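(S)-imine reductase (Streptomyces sp. GF3546, PDB 4OQY) probably reduces imines to amines with (S)-selectivity, using NADPH as the hydride donor bound by its Rossmann-type domain. Local coordinates at residues 81-92 with 106-117. Sequence-based numbering, arbitrary orientation.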
loop_
_atom_site.group_PDB
_atom_site.type_symbol
_atom_site.label_atom_id
_atom_site.label_comp_id
_atom_site.label_asym_id
_atom_site.label_seq_id
_atom_site.Cartn_x
_atom_site.Cartn_y
_atom_site.Cartn_z
ATOM N N THR B 81 -30.990 -26.774 -10.547
ATOM C CA THR B 81 -29.874 -27.536 -11.091
ATOM C C THR B 81 -30.267 -28.342 -12.325
ATOM O O THR B 81 -29.428 -28.596 -13.176
ATOM C CB THR B 81 -29.266 -28.508 -10.056
ATOM O OG1 THR B 81 -30.301 -29.318 -9.524
ATOM C CG2 THR B 81 -28.594 -27.769 -8.925
ATOM N N GLY B 82 -31.535 -28.731 -12.438
ATOM C CA GLY B 82 -32.004 -29.428 -13.621
ATOM C C GLY B 82 -31.862 -28.576 -14.877
ATOM O O GLY B 82 -31.843 -29.094 -15.986
ATOM N N SER B 83 -31.755 -27.266 -14.715
ATOM C CA SER B 83 -31.570 -26.403 -15.870
ATOM C C SER B 83 -30.099 -26.151 -16.207
ATOM O O SER B 83 -29.816 -25.397 -17.149
ATOM C CB SER B 83 -32.287 -25.075 -15.647
ATOM O OG SER B 83 -33.694 -25.239 -15.644
ATOM N N LEU B 84 -29.158 -26.758 -15.482
ATOM C CA LEU B 84 -27.730 -26.423 -15.679
ATOM C C LEU B 84 -27.024 -27.239 -16.762
ATOM O O LEU B 84 -25.888 -26.928 -17.128
ATOM C CB LEU B 84 -26.937 -26.512 -14.382
ATOM C CG LEU B 84 -27.359 -25.566 -13.257
ATOM C CD1 LEU B 84 -26.497 -25.759 -12.018
ATOM C CD2 LEU B 84 -27.280 -24.128 -13.700
ATOM N N SER B 85 -27.701 -28.255 -17.284
ATOM C CA SER B 85 -27.093 -29.185 -18.219
ATOM C C SER B 85 -26.620 -28.465 -19.479
ATOM O O SER B 85 -27.395 -27.736 -20.084
ATOM C CB SER B 85 -28.105 -30.256 -18.580
ATOM O OG SER B 85 -27.643 -30.984 -19.687
ATOM N N GLY B 86 -25.345 -28.648 -19.830
ATOM C CA GLY B 86 -24.783 -28.053 -21.036
ATOM C C GLY B 86 -24.458 -26.582 -20.920
ATOM O O GLY B 86 -24.097 -25.955 -21.916
ATOM N N LYS B 87 -24.567 -26.013 -19.721
ATOM C CA LYS B 87 -24.229 -24.598 -19.529
ATOM C C LYS B 87 -22.763 -24.399 -19.173
ATOM O O LYS B 87 -22.091 -25.291 -18.643
ATOM C CB LYS B 87 -25.098 -23.958 -18.438
ATOM C CG LYS B 87 -26.599 -24.104 -18.639
ATOM C CD LYS B 87 -27.102 -23.407 -19.904
ATOM C CE LYS B 87 -28.284 -24.153 -20.486
ATOM N NZ LYS B 87 -28.993 -23.369 -21.514
ATOM N N VAL B 88 -22.292 -23.195 -19.456
ATOM C CA VAL B 88 -20.981 -22.737 -19.049
ATOM C C VAL B 88 -21.221 -21.573 -18.111
ATOM O O VAL B 88 -21.753 -20.539 -18.504
ATOM C CB VAL B 88 -20.130 -22.282 -20.242
ATOM C CG1 VAL B 88 -18.807 -21.701 -19.771
ATOM C CG2 VAL B 88 -19.886 -23.441 -21.204
ATOM N N ILE B 89 -20.869 -21.768 -16.853
ATOM C CA ILE B 89 -21.015 -20.723 -15.865
ATOM C C ILE B 89 -19.717 -19.946 -15.734
ATOM O O ILE B 89 -18.701 -20.489 -15.311
ATOM C CB ILE B 89 -21.370 -21.330 -14.514
ATOM C CG1 ILE B 89 -22.664 -22.123 -14.648
ATOM C CG2 ILE B 89 -21.527 -20.233 -13.473
ATOM C CD1 ILE B 89 -22.906 -23.053 -13.493
ATOM N N ALA B 90 -19.750 -18.684 -16.124
ATOM C CA ALA B 90 -18.637 -17.770 -15.916
ATOM C C ALA B 90 -18.947 -17.032 -14.624
ATOM O O ALA B 90 -19.677 -16.042 -14.615
ATOM C CB ALA B 90 -18.514 -16.820 -17.096
ATOM N N ASN B 91 -18.474 -17.608 -13.518
ATOM C CA ASN B 91 -18.746 -17.092 -12.191
ATOM C C ASN B 91 -17.764 -15.982 -11.807
ATOM O O ASN B 91 -16.618 -16.259 -11.464
ATOM C CB ASN B 91 -18.666 -18.230 -11.195
ATOM C CG ASN B 91 -19.171 -17.834 -9.839
ATOM O OD1 ASN B 91 -19.416 -16.663 -9.578
ATOM N ND2 ASN B 91 -19.355 -18.811 -8.977
ATOM N N LEU B 92 -18.225 -14.726 -11.913
ATOM C CA LEU B 92 -17.412 -13.545 -11.646
ATOM C C LEU B 92 -17.687 -12.985 -10.254
ATOM O O LEU B 92 -17.319 -11.851 -9.958
ATOM C CB LEU B 92 -17.649 -12.460 -12.731
ATOM C CG LEU B 92 -17.517 -12.816 -14.227
ATOM C CD1 LEU B 92 -17.229 -11.583 -15.070
ATOM C CD2 LEU B 92 -16.514 -13.892 -14.555
ATOM N N TRP B 106 -19.269 -29.071 -8.080
ATOM C CA TRP B 106 -20.715 -29.086 -7.992
ATOM C C TRP B 106 -21.367 -28.830 -9.360
ATOM O O TRP B 106 -22.337 -29.509 -9.740
ATOM C CB TRP B 106 -21.133 -28.050 -6.959
ATOM C CG TRP B 106 -22.562 -27.927 -6.737
ATOM C CD1 TRP B 106 -23.338 -28.683 -5.911
ATOM C CD2 TRP B 106 -23.411 -26.983 -7.343
ATOM N NE1 TRP B 106 -24.635 -28.262 -5.984
ATOM C CE2 TRP B 106 -24.703 -27.210 -6.855
ATOM C CE3 TRP B 106 -23.208 -25.964 -8.275
ATOM C CZ2 TRP B 106 -25.796 -26.448 -7.253
ATOM C CZ3 TRP B 106 -24.304 -25.191 -8.660
ATOM C CH2 TRP B 106 -25.576 -25.449 -8.158
ATOM N N ALA B 107 -20.856 -27.841 -10.106
ATOM C CA ALA B 107 -21.400 -27.559 -11.422
ATOM C C ALA B 107 -21.333 -28.800 -12.295
ATOM O O ALA B 107 -22.303 -29.128 -12.983
ATOM C CB ALA B 107 -20.664 -26.384 -12.096
ATOM N N ALA B 108 -20.191 -29.485 -12.262
ATOM C CA ALA B 108 -19.952 -30.681 -13.094
ATOM C C ALA B 108 -20.882 -31.854 -12.725
ATOM O O ALA B 108 -21.344 -32.591 -13.594
ATOM C CB ALA B 108 -18.494 -31.101 -13.006
ATOM N N LYS B 109 -21.175 -31.995 -11.440
ATOM C CA LYS B 109 -22.216 -32.910 -10.980
ATOM C C LYS B 109 -23.548 -32.686 -11.707
ATOM O O LYS B 109 -24.266 -33.637 -11.993
ATOM C CB LYS B 109 -22.369 -32.725 -9.475
ATOM C CG LYS B 109 -23.430 -33.556 -8.783
ATOM C CD LYS B 109 -23.090 -33.649 -7.295
ATOM C CE LYS B 109 -24.225 -34.197 -6.438
ATOM N NZ LYS B 109 -25.095 -33.120 -5.851
ATOM N N HIS B 110 -23.857 -31.430 -12.043
ATOM C CA HIS B 110 -25.117 -31.104 -12.697
ATOM C C HIS B 110 -24.971 -30.775 -14.176
ATOM O O HIS B 110 -25.871 -30.223 -14.777
ATOM C CB HIS B 110 -25.796 -29.967 -11.950
ATOM C CG HIS B 110 -26.069 -30.297 -10.527
ATOM N ND1 HIS B 110 -27.008 -31.230 -10.147
ATOM C CD2 HIS B 110 -25.486 -29.861 -9.390
ATOM C CE1 HIS B 110 -26.995 -31.347 -8.832
ATOM N NE2 HIS B 110 -26.076 -30.529 -8.353
ATOM N N GLY B 111 -23.842 -31.167 -14.759
ATOM C CA GLY B 111 -23.669 -31.162 -16.194
ATOM C C GLY B 111 -23.238 -29.828 -16.780
ATOM O O GLY B 111 -23.415 -29.623 -17.967
ATOM N N ALA B 112 -22.709 -28.927 -15.948
ATOM C CA ALA B 112 -22.259 -27.598 -16.381
ATOM C C ALA B 112 -20.754 -27.493 -16.173
ATOM O O ALA B 112 -20.189 -28.207 -15.338
ATOM C CB ALA B 112 -22.968 -26.507 -15.592
ATOM N N LYS B 113 -20.132 -26.622 -16.955
ATOM C CA LYS B 113 -18.721 -26.248 -16.840
ATOM C C LYS B 113 -18.625 -24.946 -16.073
ATOM O O LYS B 113 -19.525 -24.116 -16.153
ATOM C CB LYS B 113 -18.135 -26.001 -18.227
ATOM C CG LYS B 113 -18.364 -27.119 -19.225
ATOM C CD LYS B 113 -17.547 -28.320 -18.831
ATOM C CE LYS B 113 -17.661 -29.414 -19.861
ATOM N NZ LYS B 113 -16.775 -30.521 -19.418
ATOM N N HIS B 114 -17.523 -24.737 -15.375
ATOM C CA HIS B 114 -17.378 -23.573 -14.522
ATOM C C HIS B 114 -16.089 -22.871 -14.840
ATOM O O HIS B 114 -15.031 -23.490 -14.812
ATOM C CB HIS B 114 -17.342 -24.025 -13.101
ATOM C CG HIS B 114 -17.241 -22.933 -12.096
ATOM N ND1 HIS B 114 -16.038 -22.453 -11.631
ATOM C CD2 HIS B 114 -18.197 -22.304 -11.377
ATOM C CE1 HIS B 114 -16.259 -21.547 -10.697
ATOM N NE2 HIS B 114 -17.561 -21.444 -10.522
ATOM N N LEU B 115 -16.198 -21.584 -15.154
ATOM C CA LEU B 115 -15.053 -20.679 -15.298
ATOM C C LEU B 115 -15.064 -19.698 -14.150
ATOM O O LEU B 115 -16.059 -19.003 -13.908
ATOM C CB LEU B 115 -15.100 -19.877 -16.615
ATOM C CG LEU B 115 -14.941 -20.637 -17.939
ATOM C CD1 LEU B 115 -15.134 -19.697 -19.121
ATOM C CD2 LEU B 115 -13.600 -21.354 -18.050
ATOM N N THR B 116 -13.944 -19.633 -13.460
ATOM C CA THR B 116 -13.760 -18.683 -12.387
ATOM C C THR B 116 -13.201 -17.382 -12.971
ATOM O O THR B 116 -12.163 -17.380 -13.655
ATOM C CB THR B 116 -12.788 -19.224 -11.327
ATOM O OG1 THR B 116 -13.188 -20.544 -10.931
ATOM C CG2 THR B 116 -12.775 -18.322 -10.099
ATOM N N GLY B 117 -13.888 -16.284 -12.673
ATOM C CA GLY B 117 -13.447 -14.949 -13.079
ATOM C C GLY B 117 -13.165 -14.080 -11.871
ATOM O O GLY B 117 -13.984 -14.004 -10.962
HETATM O O HOH W 1 -28.609 -30.822 -14.693
#
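Strands 88-91 and 113-117 run parallel, 18° apart, and five backbone hydrogen bonds join K87, I89 and N91 to K113, L115 and G117. The closest has L115 N 2.7 Å from I89 O. G86 N adds a bond to G111 O, reaching it from above the carbonyl plane. On one face of the sheet V88 CG1 meets L115 CD1. On the other, I89 CD1 lies 4.0 Å from A112 CB and also touches A107. N91 sets its CB 3.5 Å from H114 NE2. Its amide stands nearly upright to that ring, 80° between planes, and OD1 bonds to S93.

The segments belong to a beta-alpha-beta unit of the Rossmann-type domain, with helix 97-109 as the crossover. A Schellman motif with G111 at C-prime ends this helix. The side chain of L92 lies near M14 and that of N91 near L67, both NADPH-binding residues.

At the N-terminal ends of the two strands, T81 CB makes a CH-pi contact over one face of H110, 3.7 Å from the ring centroid. With CG2 of T81 turned away from the carbonyl carbon, the methyl reaches W106 CZ2 at 3.5 Å. L84 CD1 packs against W106 CH2 at 4.0 Å. One water donates to both T81 O and H110 O.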